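Local structure of invasion protein INVA (Salmonella enterica, 2X49) at residues R183-S186 with S190-N193; H228-G233 with E314-G319. The protein forms part of the Salmonella type III secretion export apparatus involved in invasion of the intestinal epithelium, and is represented here by its C-terminal domain. All coordinates share one frame; numbering follows the deposited sequence.

In the fold
Followed from the N terminus, the chain first closes contact 1, where the end of helix 174-185 meets the segment leading into helix 194-204 and only three residues, 187-189, are enclosed. Contact 2 opens later and closes a long loop of 80 residues, bringing helix 223-231 against strand 314-317, an outermost strand of the parallel sheet. The two are in series, neither nested nor crossed, with centres about 13 Å apart. They nevertheless touch: Ser190 N lies 4.0 Å from Lys229 CD. Arg188, within the short loop of contact 1, reaches over to Glu314 of contact 2, tying the helix-helix connection to the sheet.

Contact 1: residues R183-S186 with S190-N193; sequences RLLS and SVRN
Leu185 CG lies anti to its own carbonyl carbon (chi1 -69°), and Val191 CG1 takes the same position (chi1 -62°), which leaves Val191 CG2 between its backbone N and carbonyl carbon. With these torsions both methyls of Val191 meet the branched end of Leu185 in a short helix-loop-helix connection, where the chain leaves helix 174-185 and turns toward helix 194-204. The evidence for close apolar packing is threefold: Leu185 CG is 3.9 Å from Val191 CG1, and both Leu185 methyls approach the other branch, CD1 and CD2 each standing 3.9 Å from Val191 CG2. The two side chains cross at about a right angle, so the leucine fork lies across the valine, with Val191 CG2 near both of its methyls. Leu184, one residue earlier, adds a looser touch, its CD1 lying 4.2 Å from Val191 CG1. All three residues are buried, and the two segments together bury 167 Å². Val41 packs on both Leu185 and Val191, while Val141 also covers Leu185 and Arg219 of helix 211-221 meets Leu184.

Polar bonds local to each segment flank the apolar contact. Ser186 OG donates to Arg183 O at 3.1 Å, approaching from above the carbonyl plane. At the end of the loop, Asn193 occupies the N-cap position of helix 194-204, where its OD1 makes a weak bond to Leu196 N. Ser190, whose CB points away from the first segment, reaches forward along its own chain with its hydroxyl in an ST turn: Ser190 OG accepts from Arg192 N at 3.1 Å, with a nearly straight N-H...O angle of 165°.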
loop_
_atom_site.group_PDB
_atom_site.type_symbol
_atom_site.label_atom_id
_atom_site.label_comp_id
_atom_site.label_asym_id
_atom_site.label_seq_id
_atom_site.Cartn_x
_atom_site.Cartn_y
_atom_site.Cartn_z
ATOM N N ARG A 183 -8.628 -8.227 -2.025
ATOM C CA ARG A 183 -8.299 -7.984 -0.623
ATOM C C ARG A 183 -6.807 -7.962 -0.383
ATOM O O ARG A 183 -6.305 -7.210 0.441
ATOM C CB ARG A 183 -9.093 -8.895 0.313
ATOM C CG ARG A 183 -10.588 -8.530 0.358
ATOM C CD ARG A 183 -11.461 -9.575 1.088
ATOM N NE ARG A 183 -12.897 -9.195 1.061
ATOM C CZ ARG A 183 -13.414 -8.247 1.826
ATOM N NH1 ARG A 183 -12.663 -7.638 2.712
ATOM N NH2 ARG A 183 -14.695 -7.918 1.732
ATOM N N LEU A 184 -6.070 -8.733 -1.168
ATOM C CA LEU A 184 -4.578 -8.722 -1.113
ATOM C C LEU A 184 -4.064 -7.375 -1.662
ATOM O O LEU A 184 -3.371 -6.635 -0.979
ATOM C CB LEU A 184 -3.967 -9.891 -1.874
ATOM C CG LEU A 184 -4.249 -11.247 -1.262
ATOM C CD1 LEU A 184 -3.760 -12.310 -2.254
ATOM C CD2 LEU A 184 -3.591 -11.326 0.129
ATOM N N LEU A 185 -4.544 -7.017 -2.842
ATOM C CA LEU A 185 -4.066 -5.815 -3.540
ATOM C C LEU A 185 -4.398 -4.585 -2.765
ATOM O O LEU A 185 -3.623 -3.644 -2.748
ATOM C CB LEU A 185 -4.656 -5.739 -4.953
ATOM C CG LEU A 185 -4.163 -6.768 -5.959
ATOM C CD1 LEU A 185 -5.131 -6.999 -7.143
ATOM C CD2 LEU A 185 -2.807 -6.342 -6.486
ATOM N N SER A 186 -5.554 -4.591 -2.077
ATOM C CA SER A 186 -6.045 -3.369 -1.407
ATOM C C SER A 186 -5.159 -3.052 -0.221
ATOM O O SER A 186 -5.222 -1.936 0.317
ATOM C CB SER A 186 -7.532 -3.458 -0.947
ATOM O OG SER A 186 -7.657 -4.393 0.100
ATOM N N SER A 190 1.211 -7.801 -3.720
ATOM C CA SER A 190 1.204 -8.134 -5.135
ATOM C C SER A 190 0.554 -9.473 -5.412
ATOM O O SER A 190 0.678 -10.406 -4.603
ATOM C CB SER A 190 2.656 -8.193 -5.709
ATOM O OG SER A 190 2.719 -8.589 -7.044
ATOM N N VAL A 191 -0.084 -9.556 -6.554
ATOM C CA VAL A 191 -0.664 -10.825 -7.044
ATOM C C VAL A 191 0.050 -11.392 -8.247
ATOM O O VAL A 191 -0.456 -12.257 -8.967
ATOM C CB VAL A 191 -2.170 -10.752 -7.263
ATOM C CG1 VAL A 191 -2.862 -10.458 -5.919
ATOM C CG2 VAL A 191 -2.572 -9.744 -8.348
ATOM N N ARG A 192 1.243 -10.870 -8.487
ATOM C CA ARG A 192 2.082 -11.381 -9.581
ATOM C C ARG A 192 2.369 -12.885 -9.503
ATOM O O ARG A 192 2.389 -13.562 -10.509
ATOM C CB ARG A 192 3.417 -10.625 -9.680
ATOM C CG ARG A 192 4.268 -11.136 -10.816
ATOM C CD ARG A 192 5.314 -10.125 -11.244
ATOM N NE ARG A 192 4.741 -9.167 -12.192
ATOM C CZ ARG A 192 4.440 -9.449 -13.444
ATOM N NH1 ARG A 192 4.729 -10.644 -13.932
ATOM N NH2 ARG A 192 3.877 -8.528 -14.233
ATOM N N ASN A 193 2.596 -13.358 -8.287
ATOM C CA ASN A 193 2.914 -14.791 -8.098
ATOM C C ASN A 193 1.649 -15.616 -7.940
ATOM O O ASN A 193 1.331 -16.118 -6.855
ATOM C CB ASN A 193 3.836 -15.000 -6.918
ATOM C CG ASN A 193 4.548 -16.322 -7.001
ATOM O OD1 ASN A 193 4.103 -17.254 -7.716
ATOM N ND2 ASN A 193 5.694 -16.414 -6.317
#

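Contact 2: residues H228-G233 with E314-G319; sequences HKFANG and EVLSFG
Phe230, near the end of helix 223-231, packs on Glu314 and Leu316 of an edge strand in a four-stranded parallel sheet, joining helix to sheet by side-chain packing, with no hydrogen bond between the two segments. Just before it, Lys229 turns its NZ elsewhere, to Arg188 O and Tyr39 OH. At Phe230 itself the aromatic ring is met from two directions. Glu314 CG comes to the ring edge, near its plane, 3.7 Å from Phe230 CE1. Glu314 CB follows, 3.8 Å from the same Phe230 CE1. The glutamate chain then bends at chi2 (-52°), which leads its carboxylate away from the ring toward salt bridges with Arg188 through OE2 and Lys303 through OE1; two cationic partners would probably favour the ionised acid. Leu316 CD2 reaches Phe230 CE2 obliquely at 3.9 Å, while Leu316 CD1 is 4.1 Å from Phe230 CD2. Between Glu314 and Leu316, Val315 points its side chain away, onto helix 299-306. Val291 of the adjacent strand 291-294 and Leu236 of strand 236-240, the next one in, also pack on Phe230. Past Ala231 the helix ends: Asn232 adopts positive phi, and its N makes a weak bond to Lys229 O at 3.4 Å.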
loop_
_atom_site.group_PDB
_atom_site.type_symbol
_atom_site.label_atom_id
_atom_site.label_comp_id
_atom_site.label_asym_id
_atom_site.label_seq_id
_atom_site.Cartn_x
_atom_site.Cartn_y
_atom_site.Cartn_z
ATOM N N HIS A 228 9.205 -9.035 1.195
ATOM C CA HIS A 228 10.201 -8.592 0.169
ATOM C C HIS A 228 9.712 -7.342 -0.542
ATOM O O HIS A 228 10.483 -6.456 -0.957
ATOM C CB HIS A 228 10.499 -9.707 -0.831
ATOM C CG HIS A 228 11.562 -10.645 -0.367
ATOM N ND1 HIS A 228 11.598 -11.528 0.666
ATOM C CD2 HIS A 228 12.775 -10.755 -1.016
ATOM C CE1 HIS A 228 12.831 -12.139 0.631
ATOM N NE2 HIS A 228 13.523 -11.647 -0.383
ATOM N N LYS A 229 8.410 -7.256 -0.649
ATOM C CA LYS A 229 7.774 -6.105 -1.314
ATOM C C LYS A 229 7.870 -4.833 -0.494
ATOM O O LYS A 229 8.228 -3.770 -0.995
ATOM C CB LYS A 229 6.305 -6.374 -1.655
ATOM C CG LYS A 229 5.779 -5.299 -2.619
ATOM C CD LYS A 229 4.345 -5.489 -2.961
ATOM C CE LYS A 229 3.793 -4.219 -3.598
ATOM N NZ LYS A 229 3.545 -3.133 -2.617
ATOM N N PHE A 230 7.529 -4.950 0.773
ATOM C CA PHE A 230 7.489 -3.800 1.662
ATOM C C PHE A 230 8.854 -3.264 1.989
ATOM O O PHE A 230 9.040 -2.073 2.204
ATOM C CB PHE A 230 6.709 -4.061 2.945
ATOM C CG PHE A 230 5.219 -3.867 2.780
ATOM C CD1 PHE A 230 4.638 -2.636 2.872
ATOM C CD2 PHE A 230 4.412 -4.994 2.593
ATOM C CE1 PHE A 230 3.270 -2.496 2.718
ATOM C CE2 PHE A 230 3.059 -4.852 2.433
ATOM C CZ PHE A 230 2.492 -3.634 2.509
ATOM N N ALA A 231 9.813 -4.165 1.963
ATOM C CA ALA A 231 11.153 -3.828 2.466
ATOM C C ALA A 231 11.977 -3.276 1.320
ATOM O O ALA A 231 13.066 -2.703 1.468
ATOM C CB ALA A 231 11.823 -5.069 3.088
ATOM N N ASN A 232 11.379 -3.443 0.162
ATOM C CA ASN A 232 12.071 -3.252 -1.099
ATOM C C ASN A 232 13.336 -4.079 -1.115
ATOM O O ASN A 232 13.346 -5.315 -0.977
ATOM C CB ASN A 232 12.484 -1.780 -1.273
ATOM C CG ASN A 232 11.284 -0.852 -1.519
ATOM O OD1 ASN A 232 10.152 -1.163 -1.149
ATOM N ND2 ASN A 232 11.536 0.285 -2.155
ATOM N N GLY A 233 14.398 -3.321 -1.279
ATOM C CA GLY A 233 15.762 -3.850 -1.275
ATOM C C GLY A 233 16.529 -3.260 -0.120
ATOM O O GLY A 233 17.747 -3.406 0.008
ATOM N N GLU A 314 0.133 0.461 6.358
ATOM C CA GLU A 314 -0.141 -1.003 6.321
ATOM C C GLU A 314 0.321 -1.651 7.641
ATOM O O GLU A 314 1.117 -1.123 8.434
ATOM C CB GLU A 314 0.425 -1.687 5.120
ATOM C CG GLU A 314 0.029 -1.070 3.777
ATOM C CD GLU A 314 -1.460 -0.837 3.520
ATOM O OE1 GLU A 314 -2.317 -1.533 4.125
ATOM O OE2 GLU A 314 -1.785 0.047 2.676
ATOM N N VAL A 315 -0.343 -2.778 7.880
ATOM C CA VAL A 315 -0.180 -3.543 9.125
ATOM C C VAL A 315 0.235 -4.964 8.763
ATOM O O VAL A 315 -0.473 -5.658 8.079
ATOM C CB VAL A 315 -1.480 -3.547 9.983
ATOM C CG1 VAL A 315 -1.186 -4.198 11.327
ATOM C CG2 VAL A 315 -2.113 -2.097 10.153
ATOM N N LEU A 316 1.423 -5.331 9.233
ATOM C CA LEU A 316 2.001 -6.698 9.043
ATOM C C LEU A 316 2.070 -7.451 10.349
ATOM O O LEU A 316 2.262 -6.876 11.411
ATOM C CB LEU A 316 3.410 -6.636 8.423
ATOM C CG LEU A 316 3.602 -5.901 7.074
ATOM C CD1 LEU A 316 4.990 -6.130 6.455
ATOM C CD2 LEU A 316 2.534 -6.245 6.067
ATOM N N SER A 317 1.937 -8.775 10.239
ATOM C CA SER A 317 2.133 -9.615 11.396
ATOM C C SER A 317 3.610 -9.995 11.559
ATOM O O SER A 317 4.396 -9.959 10.624
ATOM C CB SER A 317 1.262 -10.839 11.316
ATOM O OG SER A 317 1.765 -11.699 10.314
ATOM N N PHE A 318 3.965 -10.384 12.770
ATOM C CA PHE A 318 5.329 -10.830 13.073
ATOM C C PHE A 318 5.749 -11.991 12.161
ATOM O O PHE A 318 6.897 -12.087 11.714
ATOM C CB PHE A 318 5.497 -11.210 14.553
ATOM C CG PHE A 318 5.170 -10.102 15.537
ATOM C CD1 PHE A 318 5.619 -8.797 15.350
ATOM C CD2 PHE A 318 4.399 -10.359 16.660
ATOM C CE1 PHE A 318 5.329 -7.806 16.296
ATOM C CE2 PHE A 318 4.097 -9.357 17.607
ATOM C CZ PHE A 318 4.549 -8.081 17.409
ATOM N N GLY A 319 4.821 -12.890 11.879
ATOM C CA GLY A 319 5.103 -14.004 10.975
ATOM C C GLY A 319 5.349 -13.609 9.533
ATOM O O GLY A 319 6.069 -14.243 8.764
#